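Local coordinates for cytochrome C-type biogenesis protein ccmF (Thermus thermophilus, PDB 6ZMQ), which probably binds and handles heme in the membrane as the heme lyase of cytochrome c maturation, at residues A[196-207]-A[219-230]. Numbering follows the deposited sequence.
Sequences GFVGLSVPYAYA and WVEETRWWTLIA. With PTY (phosphatidylethanolamine), chain F.
Val202 and Trp226 meet at about a right angle, CG1 of the valine lying over one face of the indole, though the exact spacing is uncertain. The glycerol carbon C1 and the phosphate oxygen O14 of the phosphatidylethanolamine lie over the opposite face, C1 being 3.6 Å from Trp226 CE2, so the ring is sandwiched between helix 185-213 and lipid. With an alanine at Trp226 the indole is gone, and the glycerol region of the lipid and the Val202 methyl would probably lose the surface that separates them. A CH-pi contact joins Ala207 CB to the six-membered ring of Trp219, where chi1 71° sets CG between the backbone N and the carbonyl carbon, which presents one face of the ring to Ala207 CB; Phe292 stacks on the same tryptophan.

The Pro203 ring packs on Thr223 and Thr227, its CD 3.3 Å from Thr223 OG1 and its CG 3.7 Å from Thr227 CG2. Farther along, the helices pack closely: Ala230 CB fits against Gly199, which has no side chain, and reaches Gly196 O at 3.4 Å.

Among polar groups, Glu222 OE1 passes Tyr206 CE2 at 3.9 Å, the carboxylate turned 72° from the ring, but its salt bridge is to Arg137. The lipid amine N1 donates to Glu221 O at 3.1 Å. The arrangement is a nearly antiparallel pair of predicted transmembrane helices, whose segments 196-207 and 224-230 cross at -152°, with a lipid site on one flank and heme-binding Arg224 at the start of the second helix.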
# COMPACT_ATOMS: atom_id res chain seq x y z
N GLY A 196 -0.68 2.90 -6.90
CA GLY A 196 -0.77 3.90 -5.85
C GLY A 196 0.24 5.00 -6.03
O GLY A 196 -0.13 6.19 -6.00
N PHE A 197 1.48 4.63 -6.43
CA PHE A 197 2.53 5.61 -6.66
C PHE A 197 2.17 6.52 -7.81
O PHE A 197 2.26 7.75 -7.68
CB PHE A 197 3.88 4.92 -6.92
CG PHE A 197 4.95 5.84 -7.50
CD1 PHE A 197 5.72 6.64 -6.68
CD2 PHE A 197 5.21 5.88 -8.88
CE1 PHE A 197 6.70 7.47 -7.21
CE2 PHE A 197 6.19 6.71 -9.41
CZ PHE A 197 6.94 7.50 -8.57
N VAL A 198 1.64 5.94 -8.89
CA VAL A 198 1.43 6.76 -10.07
C VAL A 198 0.19 7.62 -9.88
O VAL A 198 0.13 8.74 -10.42
CB VAL A 198 1.44 5.90 -11.36
CG1 VAL A 198 2.74 5.13 -11.43
CG2 VAL A 198 0.32 4.94 -11.41
N GLY A 199 -0.72 7.20 -8.98
CA GLY A 199 -1.77 8.10 -8.53
C GLY A 199 -1.20 9.31 -7.81
O GLY A 199 -1.39 10.44 -8.27
N LEU A 200 -0.32 9.07 -6.84
CA LEU A 200 0.32 10.18 -6.13
C LEU A 200 1.34 10.91 -7.00
O LEU A 200 1.91 11.92 -6.55
CB LEU A 200 0.97 9.70 -4.83
CG LEU A 200 0.08 9.58 -3.58
CD1 LEU A 200 0.96 9.59 -2.35
CD2 LEU A 200 -0.97 10.69 -3.49
N SER A 201 1.62 10.42 -8.22
CA SER A 201 2.43 11.19 -9.15
C SER A 201 1.73 12.47 -9.57
O SER A 201 2.32 13.55 -9.53
CB SER A 201 2.76 10.35 -10.38
OG SER A 201 1.71 10.36 -11.32
N VAL A 202 0.45 12.37 -9.95
CA VAL A 202 -0.18 13.48 -10.69
C VAL A 202 -0.59 14.67 -9.82
O VAL A 202 -0.42 15.81 -10.28
CB VAL A 202 -1.25 12.94 -11.65
CG1 VAL A 202 -2.16 11.96 -10.98
CG2 VAL A 202 -2.11 14.04 -12.32
N PRO A 203 -1.05 14.51 -8.56
CA PRO A 203 -1.08 15.68 -7.65
C PRO A 203 0.26 16.36 -7.41
O PRO A 203 0.30 17.60 -7.45
CB PRO A 203 -1.64 15.08 -6.34
CG PRO A 203 -1.71 13.60 -6.61
CD PRO A 203 -2.02 13.55 -8.04
N TYR A 204 1.33 15.56 -7.19
CA TYR A 204 2.68 16.10 -6.95
C TYR A 204 3.13 16.99 -8.09
O TYR A 204 3.64 18.09 -7.85
CB TYR A 204 3.70 14.96 -6.77
CG TYR A 204 5.16 15.40 -6.85
CD1 TYR A 204 5.78 16.01 -5.76
CD2 TYR A 204 5.93 15.20 -8.02
CE1 TYR A 204 7.10 16.41 -5.81
CE2 TYR A 204 7.25 15.61 -8.08
CZ TYR A 204 7.83 16.21 -6.97
OH TYR A 204 9.15 16.61 -7.00
N ALA A 205 2.89 16.52 -9.32
CA ALA A 205 3.13 17.28 -10.54
C ALA A 205 2.42 18.62 -10.51
O ALA A 205 3.08 19.66 -10.62
CB ALA A 205 2.66 16.46 -11.74
N TYR A 206 1.12 18.59 -10.18
CA TYR A 206 0.31 19.79 -10.06
C TYR A 206 0.86 20.72 -8.99
O TYR A 206 0.99 21.93 -9.22
CB TYR A 206 -1.14 19.41 -9.75
CG TYR A 206 -2.06 19.24 -10.95
CD1 TYR A 206 -2.07 18.05 -11.68
CD2 TYR A 206 -2.95 20.24 -11.32
CE1 TYR A 206 -2.92 17.87 -12.75
CE2 TYR A 206 -3.80 20.07 -12.40
CZ TYR A 206 -3.78 18.89 -13.11
OH TYR A 206 -4.63 18.72 -14.18
N ALA A 207 1.34 20.13 -7.88
CA ALA A 207 1.90 20.91 -6.78
C ALA A 207 3.19 21.60 -7.18
O ALA A 207 3.34 22.80 -6.95
CB ALA A 207 2.15 20.02 -5.58
N TRP A 219 -4.97 23.88 -7.27
CA TRP A 219 -4.33 22.65 -7.72
C TRP A 219 -4.89 21.37 -7.10
O TRP A 219 -4.82 20.32 -7.74
CB TRP A 219 -2.83 22.71 -7.44
CG TRP A 219 -2.52 22.61 -5.98
CD1 TRP A 219 -2.62 23.60 -5.06
CD2 TRP A 219 -2.05 21.45 -5.27
NE1 TRP A 219 -2.26 23.14 -3.82
CE2 TRP A 219 -1.91 21.82 -3.93
CE3 TRP A 219 -1.75 20.13 -5.65
CZ2 TRP A 219 -1.46 20.92 -2.95
CZ3 TRP A 219 -1.32 19.24 -4.67
CH2 TRP A 219 -1.17 19.65 -3.34
N VAL A 220 -5.45 21.41 -5.88
CA VAL A 220 -5.73 20.16 -5.19
C VAL A 220 -7.17 19.72 -5.43
O VAL A 220 -7.47 18.52 -5.31
CB VAL A 220 -5.40 20.22 -3.68
CG1 VAL A 220 -6.45 20.95 -2.90
CG2 VAL A 220 -5.21 18.82 -3.12
N GLU A 221 -8.06 20.63 -5.82
CA GLU A 221 -9.45 20.29 -6.05
C GLU A 221 -9.69 19.83 -7.47
O GLU A 221 -10.70 19.16 -7.73
CB GLU A 221 -10.33 21.49 -5.68
CG GLU A 221 -9.61 22.82 -5.84
CD GLU A 221 -10.47 24.01 -5.49
OE1 GLU A 221 -10.21 25.11 -6.02
OE2 GLU A 221 -11.39 23.85 -4.66
N GLU A 222 -8.78 20.15 -8.39
CA GLU A 222 -8.75 19.53 -9.70
C GLU A 222 -8.07 18.16 -9.69
O GLU A 222 -8.24 17.41 -10.66
CB GLU A 222 -8.03 20.43 -10.71
CG GLU A 222 -8.46 21.89 -10.70
CD GLU A 222 -7.38 22.80 -11.28
OE1 GLU A 222 -6.21 22.70 -10.84
OE2 GLU A 222 -7.69 23.60 -12.18
N THR A 223 -7.30 17.82 -8.66
CA THR A 223 -6.52 16.58 -8.69
C THR A 223 -7.02 15.55 -7.68
O THR A 223 -6.44 14.46 -7.56
CB THR A 223 -5.03 16.87 -8.46
OG1 THR A 223 -4.27 15.74 -8.88
CG2 THR A 223 -4.70 17.13 -7.00
N ARG A 224 -8.17 15.84 -7.06
CA ARG A 224 -8.63 15.20 -5.81
C ARG A 224 -8.87 13.70 -5.96
O ARG A 224 -8.60 12.93 -5.02
CB ARG A 224 -9.88 15.96 -5.35
CG ARG A 224 -10.80 15.30 -4.34
CD ARG A 224 -12.06 14.66 -4.96
NE ARG A 224 -13.12 14.30 -4.00
CZ ARG A 224 -13.04 13.41 -3.01
NH1 ARG A 224 -14.05 13.31 -2.16
NH2 ARG A 224 -11.98 12.63 -2.84
N TRP A 225 -9.30 13.26 -7.14
CA TRP A 225 -9.68 11.86 -7.30
C TRP A 225 -8.46 10.97 -7.44
O TRP A 225 -8.48 9.81 -7.01
CB TRP A 225 -10.65 11.73 -8.48
CG TRP A 225 -12.06 12.26 -8.16
CD1 TRP A 225 -12.75 13.18 -8.90
CD2 TRP A 225 -12.94 11.88 -7.08
NE1 TRP A 225 -13.97 13.43 -8.33
CE2 TRP A 225 -14.12 12.65 -7.22
CE3 TRP A 225 -12.85 10.99 -6.00
CZ2 TRP A 225 -15.19 12.54 -6.33
CZ3 TRP A 225 -13.92 10.89 -5.13
CH2 TRP A 225 -15.07 11.66 -5.30
N TRP A 226 -7.37 11.50 -8.02
CA TRP A 226 -6.10 10.77 -8.04
C TRP A 226 -5.52 10.63 -6.65
O TRP A 226 -4.90 9.62 -6.33
CB TRP A 226 -5.08 11.46 -8.93
CG TRP A 226 -5.31 11.31 -10.38
CD1 TRP A 226 -4.86 10.31 -11.18
CD2 TRP A 226 -6.00 12.23 -11.22
NE1 TRP A 226 -5.25 10.54 -12.48
CE2 TRP A 226 -5.96 11.71 -12.53
CE3 TRP A 226 -6.68 13.43 -10.99
CZ2 TRP A 226 -6.56 12.35 -13.61
CZ3 TRP A 226 -7.28 14.07 -12.06
CH2 TRP A 226 -7.22 13.53 -13.36
N THR A 227 -5.71 11.65 -5.80
CA THR A 227 -5.27 11.57 -4.41
C THR A 227 -6.04 10.51 -3.64
O THR A 227 -5.43 9.66 -2.97
CB THR A 227 -5.42 12.93 -3.73
OG1 THR A 227 -6.81 13.21 -3.50
CG2 THR A 227 -4.85 14.03 -4.62
N LEU A 228 -7.38 10.48 -3.78
CA LEU A 228 -8.17 9.46 -3.10
C LEU A 228 -7.90 8.06 -3.65
O LEU A 228 -7.69 7.13 -2.87
CB LEU A 228 -9.67 9.77 -3.19
CG LEU A 228 -10.55 8.64 -2.62
CD1 LEU A 228 -10.41 8.44 -1.09
CD2 LEU A 228 -11.98 8.72 -3.04
N ILE A 229 -7.84 7.91 -4.97
CA ILE A 229 -7.63 6.62 -5.61
C ILE A 229 -6.21 6.09 -5.35
O ILE A 229 -6.02 4.89 -5.12
CB ILE A 229 -7.97 6.74 -7.11
CG1 ILE A 229 -9.48 6.49 -7.32
CG2 ILE A 229 -7.09 5.90 -8.03
CD1 ILE A 229 -10.05 6.91 -8.67
N ALA A 230 -5.22 6.99 -5.28
CA ALA A 230 -3.85 6.62 -4.93
C ALA A 230 -3.77 6.13 -3.49
O ALA A 230 -3.10 5.13 -3.21
CB ALA A 230 -2.93 7.82 -5.08
C1 PTY F . -8.86 9.59 -12.47
C2 PTY F . -11.36 16.23 -10.01
C3 PTY F . -11.51 15.66 -11.42
O4 PTY F . -8.02 8.54 -12.85
C5 PTY F . -10.84 10.96 -13.23
C6 PTY F . -9.91 9.79 -13.55
O7 PTY F . -10.67 8.61 -13.60
C8 PTY F . -10.93 8.05 -14.86
O10 PTY F . -11.29 8.73 -15.76
C11 PTY F . -10.75 6.54 -15.07
C12 PTY F . -10.83 6.20 -16.56
C13 PTY F . -10.62 4.70 -16.81
C14 PTY F . -11.72 3.88 -16.14
C15 PTY F . -11.75 2.46 -16.71
C16 PTY F . -12.36 1.53 -15.66
C17 PTY F . -11.85 0.10 -15.84
C18 PTY F . -10.88 -0.36 -14.73
C19 PTY F . -11.18 0.23 -13.35
C20 PTY F . -10.97 -0.83 -12.25
C21 PTY F . -9.49 -1.18 -12.08
C22 PTY F . -9.35 -2.23 -10.97
C23 PTY F . -7.97 -2.18 -10.30
C24 PTY F . -7.15 -3.40 -10.74
C25 PTY F . -6.50 -4.07 -9.52
C26 PTY F . -5.89 -5.42 -9.92
C27 PTY F . -5.83 -6.34 -8.70
C28 PTY F . -5.92 -7.79 -9.17
C29 PTY F . -6.66 -8.64 -8.14
C30 PTY F . -7.53 7.74 -11.81
C31 PTY F . -6.82 6.42 -12.11
O30 PTY F . -7.65 8.10 -10.68
C32 PTY F . -7.64 5.46 -12.97
C33 PTY F . -6.92 4.11 -13.02
C34 PTY F . -7.90 2.97 -12.78
C35 PTY F . -7.16 1.82 -12.09
C36 PTY F . -6.13 1.24 -13.06
C37 PTY F . -5.92 -0.25 -12.80
C38 PTY F . -4.91 -0.86 -13.77
C39 PTY F . -4.63 -2.33 -13.46
C40 PTY F . -4.43 -3.10 -14.77
C41 PTY F . -4.32 -4.60 -14.49
C42 PTY F . -5.72 -5.21 -14.53
C43 PTY F . -5.79 -6.21 -15.68
C44 PTY F . -6.87 -7.24 -15.35
P1 PTY F . -10.99 13.57 -12.94
O11 PTY F . -11.07 14.33 -11.47
O12 PTY F . -10.29 14.50 -13.90
O13 PTY F . -12.39 13.35 -13.45
O14 PTY F . -10.17 12.13 -12.82
N1 PTY F . -12.09 17.48 -9.92